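Local coordinates for LamCAT (Aquimarina, PDB 6JH5), which probably hydrolyses the beta-1,3-glucan laminarin, as a marine bacterial laminarinase of glycoside hydrolase family 16, at residues A[38-43]-A[64-69]; A[81-86]-A[160-165]; A[116-121]-A[132-137]. All coordinates share one frame; numbering follows the deposited sequence.

How the contacts relate
All three contacts join beta strands. Contact 1 stands about 23 Å from contact 3 and 26 Å from contact 2, centre to centre, on the opposite side of the chain's centre, and pairs a short parallel strand with strand 63-71; its core is buried, but its arginines are partly or fully exposed. Contacts 2 and 3 are antiparallel and meet through buried apolar side chains: Ile-119 packs on Val-83 and Ile-162, and Met-120 on Tyr-160. Contact 2 is regular pairing with apolar side chains on one face and partly exposed Lys-82, Glu-84 and Glu-163 on the other. Contact 3 carries an acidic cluster with a histidine and waters, contact 1 an arginine-covered tyrosine with amide and hydroxyl bonds.

Contact 1 of 3, residues A[38-43]-A[64-69]; sequences YYRREN and NYTSTR
Arg-69 lies over one face of the Tyr-39 ring, its CB 3.4 Å from the ring centroid and nearly on the normal, a CH-pi contact. The extended arginine chain then passes obliquely across the ring, bringing CD to 3.6 Å from CE2 of Tyr-39. CB and CD do the covering; the chain carries the guanidinium past the ring, its plane 61° from it. One water links the two tips, 2.6 Å from Tyr-39 OH and 3.0 Å from Arg-69 NH1, which donates to it. Arginine suits this place because its long apolar stem can line an aromatic face while its end still reaches water.

Asn-43 and Thr-66 instead meet at about a right angle. The amide ND2 of Asn-43 donates to Thr-66 OG1 at 2.9 Å (N-H...O 155°), with the hydroxyl slightly out of the amide plane. Thr-66 holds OG1 between its backbone N and carbonyl carbon (chi1 59°), while its CG2 is turned to Arg-40 CD, 3.7 Å away. Thr-68 OG1 donates to Arg-40 O at 2.9 Å, nearly in line with the carbonyl.

In the family 16 beta-sandwich, short strand 37-39 pairs with strand 63-71 through parallel bridges, Tyr-38 with Thr-66 and Tyr-39 with Ser-67, and Arg-40 N bonds to Ser-67 O just past its end. Thr-66 OG1 also bonds to Glu-58, and Asn-43 ND2 to the carbonyl of Thr-54, both on strand 50-60. Amide and hydroxyl groups thus tie the segment after strand 37-39 to strands 63-71 and 50-60, while Arg-69 covers the tyrosine with methylenes.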
loop_
_atom_site.group_PDB
_atom_site.type_symbol
_atom_site.label_atom_id
_atom_site.label_comp_id
_atom_site.label_asym_id
_atom_site.label_seq_id
_atom_site.Cartn_x
_atom_site.Cartn_y
_atom_site.Cartn_z
ATOM N N TYR A 38 8.663 12.248 7.385
ATOM C CA TYR A 38 8.441 11.883 8.798
ATOM C C TYR A 38 6.930 11.666 8.916
ATOM O O TYR A 38 6.184 12.571 8.678
ATOM C CB TYR A 38 8.905 13.042 9.669
ATOM C CG TYR A 38 8.809 12.835 11.151
ATOM C CD1 TYR A 38 7.599 12.860 11.796
ATOM C CD2 TYR A 38 9.948 12.671 11.903
ATOM C CE1 TYR A 38 7.521 12.692 13.161
ATOM C CE2 TYR A 38 9.881 12.525 13.271
ATOM C CZ TYR A 38 8.662 12.522 13.905
ATOM O OH TYR A 38 8.615 12.373 15.252
ATOM N N TYR A 39 6.523 10.446 9.230
ATOM C CA TYR A 39 5.087 10.132 9.330
ATOM C C TYR A 39 4.475 10.707 10.615
ATOM O O TYR A 39 5.102 10.722 11.622
ATOM C CB TYR A 39 4.915 8.622 9.221
ATOM C CG TYR A 39 5.112 8.063 7.837
ATOM C CD1 TYR A 39 4.441 8.594 6.762
ATOM C CD2 TYR A 39 5.898 6.947 7.625
ATOM C CE1 TYR A 39 4.569 8.060 5.500
ATOM C CE2 TYR A 39 6.039 6.401 6.363
ATOM C CZ TYR A 39 5.352 6.947 5.302
ATOM O OH TYR A 39 5.489 6.390 4.078
ATOM N N ARG A 40 3.233 11.154 10.494
ATOM C CA ARG A 40 2.482 11.736 11.625
ATOM C C ARG A 40 1.000 11.356 11.519
ATOM O O ARG A 40 0.542 11.055 10.464
ATOM C CB ARG A 40 2.498 13.262 11.508
ATOM C CG ARG A 40 3.884 13.880 11.503
ATOM C CD ARG A 40 3.826 15.385 11.644
ATOM N NE ARG A 40 3.612 15.726 13.029
ATOM C CZ ARG A 40 3.016 16.811 13.439
ATOM N NH1 ARG A 40 2.519 17.651 12.558
ATOM N NH2 ARG A 40 2.883 17.034 14.725
ATOM N N ARG A 41 0.317 11.361 12.658
ATOM C CA ARG A 41 -1.149 11.167 12.708
ATOM C C ARG A 41 -1.878 12.382 12.122
ATOM O O ARG A 41 -2.854 12.222 11.516
ATOM C CB ARG A 41 -1.581 11.011 14.160
ATOM C CG ARG A 41 -3.083 10.985 14.342
ATOM C CD ARG A 41 -3.676 9.801 13.629
ATOM N NE ARG A 41 -5.107 9.677 13.765
ATOM C CZ ARG A 41 -5.992 10.342 13.070
ATOM N NH1 ARG A 41 -5.605 11.228 12.178
ATOM N NH2 ARG A 41 -7.274 10.101 13.250
ATOM N N GLU A 42 -1.312 13.576 12.302
ATOM C CA GLU A 42 -1.936 14.858 11.896
ATOM C C GLU A 42 -2.109 14.966 10.382
ATOM O O GLU A 42 -2.983 15.645 9.942
ATOM C CB GLU A 42 -1.130 16.035 12.418
ATOM C CG GLU A 42 -1.299 16.207 13.903
ATOM C CD GLU A 42 -0.283 15.470 14.752
ATOM O OE1 GLU A 42 0.352 14.559 14.255
ATOM O OE2 GLU A 42 -0.151 15.829 15.894
ATOM N N ASN A 43 -1.320 14.203 9.644
ATOM C CA ASN A 43 -1.389 14.232 8.165
ATOM C C ASN A 43 -2.566 13.410 7.634
ATOM O O ASN A 43 -2.758 13.405 6.452
ATOM C CB ASN A 43 -0.061 13.825 7.541
ATOM C CG ASN A 43 1.032 14.827 7.823
ATOM O OD1 ASN A 43 1.424 14.996 8.950
ATOM N ND2 ASN A 43 1.513 15.481 6.790
ATOM N N ASN A 64 12.221 17.018 6.229
ATOM C CA ASN A 64 11.613 18.197 5.561
ATOM C C ASN A 64 10.224 17.946 4.975
ATOM O O ASN A 64 9.690 18.839 4.379
ATOM C CB ASN A 64 12.579 18.717 4.505
ATOM C CG ASN A 64 13.892 19.065 5.155
ATOM O OD1 ASN A 64 13.912 19.704 6.180
ATOM N ND2 ASN A 64 14.973 18.595 4.581
ATOM N N TYR A 65 9.724 16.733 5.111
ATOM C CA TYR A 65 8.381 16.396 4.606
ATOM C C TYR A 65 7.662 15.560 5.667
ATOM O O TYR A 65 8.287 14.842 6.398
ATOM C CB TYR A 65 8.439 15.594 3.302
ATOM C CG TYR A 65 9.266 16.227 2.217
ATOM C CD1 TYR A 65 8.724 17.166 1.373
ATOM C CD2 TYR A 65 10.595 15.903 2.066
ATOM C CE1 TYR A 65 9.490 17.759 0.386
ATOM C CE2 TYR A 65 11.372 16.485 1.088
ATOM C CZ TYR A 65 10.820 17.420 0.245
ATOM O OH TYR A 65 11.583 18.005 -0.708
ATOM N N THR A 66 6.352 15.711 5.700
ATOM C CA THR A 66 5.499 14.896 6.586
ATOM C C THR A 66 4.419 14.238 5.741
ATOM O O THR A 66 4.060 14.755 4.722
ATOM C CB THR A 66 4.874 15.709 7.721
ATOM O OG1 THR A 66 4.098 16.746 7.144
ATOM C CG2 THR A 66 5.923 16.247 8.663
ATOM N N SER A 67 3.972 13.090 6.210
ATOM C CA SER A 67 2.911 12.338 5.519
ATOM C C SER A 67 2.312 11.330 6.507
ATOM O O SER A 67 2.514 11.479 7.675
ATOM C CB SER A 67 3.416 11.671 4.269
ATOM O OG SER A 67 2.351 11.162 3.517
ATOM N N THR A 68 1.550 10.381 6.003
ATOM C CA THR A 68 0.945 9.382 6.910
ATOM C C THR A 68 1.229 7.960 6.413
ATOM O O THR A 68 1.236 7.766 5.236
ATOM C CB THR A 68 -0.579 9.572 6.999
ATOM O OG1 THR A 68 -0.777 10.658 7.886
ATOM C CG2 THR A 68 -1.341 8.391 7.561
ATOM N N ARG A 69 1.499 7.064 7.341
ATOM C CA ARG A 69 1.567 5.614 7.066
ATOM C C ARG A 69 0.647 4.971 8.104
ATOM O O ARG A 69 0.928 5.100 9.264
ATOM C CB ARG A 69 2.990 5.074 7.152
ATOM C CG ARG A 69 3.119 3.577 6.922
ATOM C CD ARG A 69 4.527 3.174 6.567
ATOM N NE ARG A 69 4.781 1.793 6.898
ATOM C CZ ARG A 69 5.822 1.110 6.458
ATOM N NH1 ARG A 69 6.660 1.668 5.607
ATOM N NH2 ARG A 69 6.016 -0.130 6.859
HETATM O O HOH W 1 6.832 4.137 3.958
#

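Contact 2 of 3, residues A[81-86]-A[160-165]; sequences GKVEAR and YTIEWD
Gly-81 and Trp-164 begin a regular antiparallel ladder, in which the strand segments are 4.7 Å apart at closest approach and their directions differ by 176°. Hydrogen-bonded pairs Gly-81/Trp-164, Val-83/Ile-162 and Ala-85/Tyr-160 alternate with the non-hydrogen-bonded pairs Lys-82/Glu-163 and Glu-84/Thr-161. Each of the first three is joined by two backbone bonds, such as Tyr-160 N to Ala-85 O at 3.0 Å. Gly-81 adopts backbone angles (phi 143°) at which a CB would collide with the preceding carbonyl oxygen.

This alternation sorts the side chains in the way a beta-sandwich requires, here the jelly roll of family 16. On the inward face, Val-83 CB meets Ile-162 CG1 at 3.8 Å, the two branched chains lying side by side and packing on Met-101 of strand 95-103. Trp-164 shares this face, its indole NE1 bonded to the carbonyl of Phe-193.

Polar chains occupy the other face. Thr-161 OG1 donates to Glu-84 OE1 at 2.8 Å, approaching from above the carboxylate plane. The CG2 methyl of the same threonine touches Lys-82 CG at 3.8 Å. Lys-82 and Glu-163 run alongside each other, but Lys-82 NZ stays 4.4 Å from Glu-163 OE2, beyond a salt bridge; their aliphatic stems pack on the sheet while the charged ends suit its partly exposed face.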
loop_
_atom_site.group_PDB
_atom_site.type_symbol
_atom_site.label_atom_id
_atom_site.label_comp_id
_atom_site.label_asym_id
_atom_site.label_seq_id
_atom_site.Cartn_x
_atom_site.Cartn_y
_atom_site.Cartn_z
ATOM N N GLY A 81 -8.789 -13.564 0.081
ATOM C CA GLY A 81 -9.928 -12.648 -0.057
ATOM C C GLY A 81 -9.769 -11.705 -1.228
ATOM O O GLY A 81 -8.838 -11.854 -1.945
ATOM N N LYS A 82 -10.738 -10.807 -1.374
ATOM C CA LYS A 82 -10.709 -9.739 -2.391
ATOM C C LYS A 82 -10.489 -8.462 -1.593
ATOM O O LYS A 82 -11.282 -8.188 -0.742
ATOM C CB LYS A 82 -12.023 -9.696 -3.169
ATOM C CG LYS A 82 -12.113 -8.548 -4.154
ATOM C CD LYS A 82 -13.291 -8.705 -5.086
ATOM C CE LYS A 82 -13.701 -7.397 -5.712
ATOM N NZ LYS A 82 -14.649 -7.615 -6.834
ATOM N N VAL A 83 -9.370 -7.795 -1.840
ATOM C CA VAL A 83 -8.982 -6.601 -1.062
ATOM C C VAL A 83 -8.967 -5.428 -2.030
ATOM O O VAL A 83 -8.282 -5.515 -2.990
ATOM C CB VAL A 83 -7.607 -6.825 -0.412
ATOM C CG1 VAL A 83 -7.219 -5.660 0.466
ATOM C CG2 VAL A 83 -7.582 -8.114 0.395
ATOM N N GLU A 84 -9.724 -4.387 -1.726
ATOM C CA GLU A 84 -9.798 -3.293 -2.708
ATOM C C GLU A 84 -9.987 -1.921 -2.079
ATOM O O GLU A 84 -10.440 -1.816 -0.996
ATOM C CB GLU A 84 -10.774 -3.623 -3.832
ATOM C CG GLU A 84 -12.227 -3.553 -3.514
ATOM C CD GLU A 84 -13.045 -3.576 -4.808
ATOM O OE1 GLU A 84 -12.621 -4.197 -5.799
ATOM O OE2 GLU A 84 -14.066 -2.897 -4.831
ATOM N N ALA A 85 -9.567 -0.906 -2.820
ATOM C CA ALA A 85 -9.731 0.479 -2.347
ATOM C C ALA A 85 -9.969 1.382 -3.548
ATOM O O ALA A 85 -9.416 1.111 -4.569
ATOM C CB ALA A 85 -8.518 0.937 -1.583
ATOM N N ARG A 86 -10.780 2.406 -3.365
ATOM C CA ARG A 86 -11.021 3.416 -4.420
ATOM C C ARG A 86 -10.171 4.623 -4.035
ATOM O O ARG A 86 -10.421 5.173 -3.017
ATOM C CB ARG A 86 -12.501 3.762 -4.450
ATOM C CG ARG A 86 -12.863 4.773 -5.522
ATOM C CD ARG A 86 -14.350 4.764 -5.829
ATOM N NE ARG A 86 -14.635 5.707 -6.886
ATOM C CZ ARG A 86 -15.131 6.914 -6.728
ATOM N NH1 ARG A 86 -15.454 7.379 -5.546
ATOM N NH2 ARG A 86 -15.296 7.692 -7.774
ATOM N N TYR A 160 -8.456 -0.218 -7.056
ATOM C CA TYR A 160 -7.259 -1.085 -7.033
ATOM C C TYR A 160 -7.615 -2.331 -6.234
ATOM O O TYR A 160 -8.010 -2.190 -5.136
ATOM C CB TYR A 160 -6.097 -0.301 -6.434
ATOM C CG TYR A 160 -5.760 0.905 -7.263
ATOM C CD1 TYR A 160 -4.996 0.781 -8.405
ATOM C CD2 TYR A 160 -6.253 2.143 -6.948
ATOM C CE1 TYR A 160 -4.680 1.875 -9.184
ATOM C CE2 TYR A 160 -5.940 3.250 -7.710
ATOM C CZ TYR A 160 -5.170 3.112 -8.841
ATOM O OH TYR A 160 -4.879 4.181 -9.613
ATOM N N THR A 161 -7.474 -3.489 -6.859
ATOM C CA THR A 161 -7.948 -4.732 -6.230
ATOM C C THR A 161 -6.962 -5.893 -6.400
ATOM O O THR A 161 -6.275 -5.944 -7.377
ATOM C CB THR A 161 -9.219 -5.162 -6.993
ATOM O OG1 THR A 161 -10.154 -4.087 -7.071
ATOM C CG2 THR A 161 -9.936 -6.386 -6.466
ATOM N N ILE A 162 -6.988 -6.768 -5.413
ATOM C CA ILE A 162 -6.379 -8.110 -5.559
ATOM C C ILE A 162 -7.452 -9.142 -5.242
ATOM O O ILE A 162 -8.298 -8.852 -4.483
ATOM C CB ILE A 162 -5.140 -8.382 -4.686
ATOM C CG1 ILE A 162 -5.390 -8.120 -3.204
ATOM C CG2 ILE A 162 -3.938 -7.636 -5.236
ATOM C CD1 ILE A 162 -4.432 -8.812 -2.285
ATOM N N GLU A 163 -7.358 -10.272 -5.915
ATOM C CA GLU A 163 -8.138 -11.477 -5.567
ATOM C C GLU A 163 -7.067 -12.483 -5.169
ATOM O O GLU A 163 -6.183 -12.682 -5.912
ATOM C CB GLU A 163 -9.047 -11.937 -6.699
ATOM C CG GLU A 163 -10.205 -10.996 -6.934
ATOM C CD GLU A 163 -11.098 -11.478 -8.052
ATOM O OE1 GLU A 163 -10.879 -12.566 -8.511
ATOM O OE2 GLU A 163 -11.942 -10.739 -8.447
ATOM N N TRP A 164 -7.200 -13.037 -3.982
ATOM C CA TRP A 164 -6.148 -13.907 -3.432
ATOM C C TRP A 164 -6.790 -15.176 -2.882
ATOM O O TRP A 164 -7.711 -15.084 -2.154
ATOM C CB TRP A 164 -5.448 -13.080 -2.359
ATOM C CG TRP A 164 -4.539 -13.744 -1.381
ATOM C CD1 TRP A 164 -3.700 -14.799 -1.564
ATOM C CD2 TRP A 164 -4.344 -13.311 -0.033
ATOM N NE1 TRP A 164 -3.002 -15.049 -0.420
ATOM C CE2 TRP A 164 -3.391 -14.165 0.538
ATOM C CE3 TRP A 164 -4.895 -12.293 0.741
ATOM C CZ2 TRP A 164 -2.986 -14.018 1.856
ATOM C CZ3 TRP A 164 -4.496 -12.158 2.038
ATOM C CH2 TRP A 164 -3.560 -13.014 2.587
ATOM N N ASP A 165 -6.261 -16.299 -3.298
ATOM C CA ASP A 165 -6.711 -17.602 -2.776
ATOM C C ASP A 165 -5.479 -18.477 -2.567
ATOM O O ASP A 165 -4.406 -18.042 -2.750
ATOM C CB ASP A 165 -7.850 -18.226 -3.577
ATOM C CG ASP A 165 -7.477 -18.823 -4.922
ATOM O OD1 ASP A 165 -6.316 -18.905 -5.216
ATOM O OD2 ASP A 165 -8.394 -19.156 -5.653
#

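Contact 3 of 3, residues A[116-121]-A[132-137]; sequences EIDIME and TIHWQD
Glu-116 and His-134 pair across an antiparallel ladder, bonded through both their backbone groups; Glu-116 N lies 2.9 Å from His-134 O. Asp-118 and Thr-132 form the next hydrogen-bonded pair, with Asp-118 N 2.8 Å from Thr-132 O. Ile-117 and Ile-133 occupy the non-hydrogen-bonded position between them.

Among the polar side chains, Asp-118 crosses His-134 at about a right angle, their carboxylate and ring planes 76° apart. Asp-118 OD2 comes to the edge of the imidazole, near its plane, where it receives a weak bond of 2.9 Å from His-134 NE2 (N-H...O 121°). Glu-116 lies alongside the same ring, its chain, with CG anti to the backbone N (chi1 176°) and extended beyond it, bringing CD to 3.6 Å from His-134 CD2. The histidine is fixed at its other nitrogen by Tyr-142 OH, and Glu-116 OE1 by the indole N-H of Trp-111.

Two waters extend this network to Glu-121. Each donates to Glu-121 OE1; one also bonds to Thr-132 OG1, the other lies 2.9 Å from His-134 NE2. Thr-132 OG1 bonds to Ser-146 as well, and Glu-121 OE2 to Trp-96.

On the opposite face the contact is apolar: Ile-117 CG1 meets Ile-133 CG2 at 4.0 Å, the branched chains lying side by side and filling a buried face as polar ones could not.

Glu-116, Asp-118 and Glu-121 match the E-x-D-x-x-E signature of family 16, whose first and last glutamates serve in relatives as nucleophile and acid/base, a role consistent with their placement here. A classic beta bulge, with Ile-119 and Met-120 both facing Phe-99, separates strands 116-118 and 120-121. Strand 95-103 lies on one side of strand 116-118 and strand 128-136 on the other, with strand 142-150 next; Trp-171 and Ile-169 of strand 168-173 cover the isoleucines.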
loop_
_atom_site.group_PDB
_atom_site.type_symbol
_atom_site.label_atom_id
_atom_site.label_comp_id
_atom_site.label_asym_id
_atom_site.label_seq_id
_atom_site.Cartn_x
_atom_site.Cartn_y
_atom_site.Cartn_z
ATOM N N GLU A 116 4.990 -9.596 1.251
ATOM C CA GLU A 116 4.400 -8.264 1.009
ATOM C C GLU A 116 3.573 -8.332 -0.279
ATOM O O GLU A 116 4.055 -8.873 -1.234
ATOM C CB GLU A 116 5.511 -7.229 0.861
ATOM C CG GLU A 116 5.046 -5.832 0.519
ATOM C CD GLU A 116 6.198 -4.831 0.530
ATOM O OE1 GLU A 116 7.171 -5.073 1.172
ATOM O OE2 GLU A 116 6.109 -3.867 -0.098
ATOM N N ILE A 117 2.331 -7.858 -0.223
ATOM C CA ILE A 117 1.527 -7.755 -1.465
ATOM C C ILE A 117 1.256 -6.260 -1.673
ATOM O O ILE A 117 0.545 -5.700 -0.908
ATOM C CB ILE A 117 0.200 -8.538 -1.396
ATOM C CG1 ILE A 117 0.356 -9.972 -0.879
ATOM C CG2 ILE A 117 -0.493 -8.492 -2.748
ATOM C CD1 ILE A 117 -0.952 -10.597 -0.428
ATOM N N ASP A 118 1.847 -5.687 -2.707
ATOM C CA ASP A 118 1.581 -4.273 -3.042
ATOM C C ASP A 118 0.402 -4.266 -4.031
ATOM O O ASP A 118 0.556 -4.714 -5.116
ATOM C CB ASP A 118 2.828 -3.650 -3.655
ATOM C CG ASP A 118 4.049 -3.778 -2.778
ATOM O OD1 ASP A 118 3.989 -3.313 -1.686
ATOM O OD2 ASP A 118 5.005 -4.336 -3.241
ATOM N N ILE A 119 -0.768 -3.870 -3.559
ATOM C CA ILE A 119 -1.974 -3.859 -4.421
ATOM C C ILE A 119 -1.864 -2.713 -5.421
ATOM O O ILE A 119 -2.289 -2.866 -6.525
ATOM C CB ILE A 119 -3.212 -3.763 -3.518
ATOM C CG1 ILE A 119 -3.241 -4.947 -2.551
ATOM C CG2 ILE A 119 -4.464 -3.725 -4.376
ATOM C CD1 ILE A 119 -4.259 -4.805 -1.438
ATOM N N MET A 120 -1.374 -1.581 -4.940
ATOM C CA MET A 120 -1.142 -0.404 -5.795
ATOM C C MET A 120 0.104 0.338 -5.314
ATOM O O MET A 120 0.198 0.598 -4.147
ATOM C CB MET A 120 -2.326 0.575 -5.751
ATOM C CG MET A 120 -2.212 1.798 -6.645
ATOM S SD MET A 120 -1.071 3.124 -6.100
ATOM C CE MET A 120 -1.884 3.697 -4.610
ATOM N N GLU A 121 1.016 0.568 -6.246
ATOM C CA GLU A 121 2.110 1.526 -6.012
ATOM C C GLU A 121 2.192 2.459 -7.223
ATOM O O GLU A 121 1.982 2.010 -8.296
ATOM C CB GLU A 121 3.463 0.881 -5.783
ATOM C CG GLU A 121 3.608 0.338 -4.383
ATOM C CD GLU A 121 4.960 -0.333 -4.233
ATOM O OE1 GLU A 121 5.114 -1.384 -4.808
ATOM O OE2 GLU A 121 5.836 0.281 -3.645
ATOM N N THR A 132 2.769 -5.836 -7.041
ATOM C CA THR A 132 3.981 -6.659 -6.810
ATOM C C THR A 132 3.868 -7.553 -5.568
ATOM O O THR A 132 3.150 -7.211 -4.679
ATOM C CB THR A 132 5.147 -5.694 -6.529
ATOM O OG1 THR A 132 5.167 -4.697 -7.539
ATOM C CG2 THR A 132 6.520 -6.323 -6.460
ATOM N N ILE A 133 4.571 -8.677 -5.596
ATOM C CA ILE A 133 4.774 -9.470 -4.355
ATOM C C ILE A 133 6.280 -9.499 -4.059
ATOM O O ILE A 133 7.065 -9.559 -4.967
ATOM C CB ILE A 133 4.202 -10.900 -4.383
ATOM C CG1 ILE A 133 4.454 -11.632 -5.701
ATOM C CG2 ILE A 133 2.742 -10.921 -3.941
ATOM C CD1 ILE A 133 4.117 -13.096 -5.647
ATOM N N HIS A 134 6.600 -9.403 -2.778
ATOM C CA HIS A 134 7.978 -9.545 -2.265
ATOM C C HIS A 134 7.960 -10.652 -1.205
ATOM O O HIS A 134 7.044 -10.688 -0.455
ATOM C CB HIS A 134 8.523 -8.278 -1.610
ATOM C CG HIS A 134 8.384 -7.037 -2.412
ATOM N ND1 HIS A 134 9.446 -6.462 -3.043
ATOM C CD2 HIS A 134 7.325 -6.232 -2.632
ATOM C CE1 HIS A 134 9.034 -5.377 -3.652
ATOM N NE2 HIS A 134 7.747 -5.215 -3.410
ATOM N N TRP A 135 9.012 -11.456 -1.197
ATOM C CA TRP A 135 9.099 -12.559 -0.227
ATOM C C TRP A 135 10.538 -13.072 -0.151
ATOM O O TRP A 135 11.395 -12.535 -0.805
ATOM C CB TRP A 135 8.088 -13.669 -0.550
ATOM C CG TRP A 135 8.393 -14.541 -1.732
ATOM C CD1 TRP A 135 8.825 -15.831 -1.702
ATOM C CD2 TRP A 135 8.212 -14.222 -3.117
ATOM N NE1 TRP A 135 8.952 -16.322 -2.965
ATOM C CE2 TRP A 135 8.586 -15.361 -3.854
ATOM C CE3 TRP A 135 7.789 -13.084 -3.806
ATOM C CZ2 TRP A 135 8.545 -15.392 -5.239
ATOM C CZ3 TRP A 135 7.784 -13.107 -5.176
ATOM C CH2 TRP A 135 8.150 -14.246 -5.884
ATOM N N GLN A 136 10.745 -14.055 0.706
ATOM C CA GLN A 136 12.062 -14.715 0.783
ATOM C C GLN A 136 11.801 -16.133 0.318
ATOM O O GLN A 136 11.011 -16.783 0.912
ATOM C CB GLN A 136 12.584 -14.690 2.206
ATOM C CG GLN A 136 14.047 -15.083 2.319
ATOM C CD GLN A 136 14.431 -14.981 3.772
ATOM O OE1 GLN A 136 14.286 -15.935 4.523
ATOM N NE2 GLN A 136 14.835 -13.795 4.183
ATOM N N ASP A 137 12.497 -16.542 -0.724
ATOM C CA ASP A 137 12.193 -17.838 -1.357
ATOM C C ASP A 137 12.843 -18.984 -0.597
ATOM O O ASP A 137 13.461 -18.751 0.410
ATOM C CB ASP A 137 12.466 -17.821 -2.858
ATOM C CG ASP A 137 13.932 -17.834 -3.262
ATOM O OD1 ASP A 137 14.758 -18.021 -2.405
ATOM O OD2 ASP A 137 14.194 -17.663 -4.428
HETATM O O HOH W 2 3.658 -2.567 -6.779
HETATM O O HOH W 3 7.410 -2.848 -4.997
#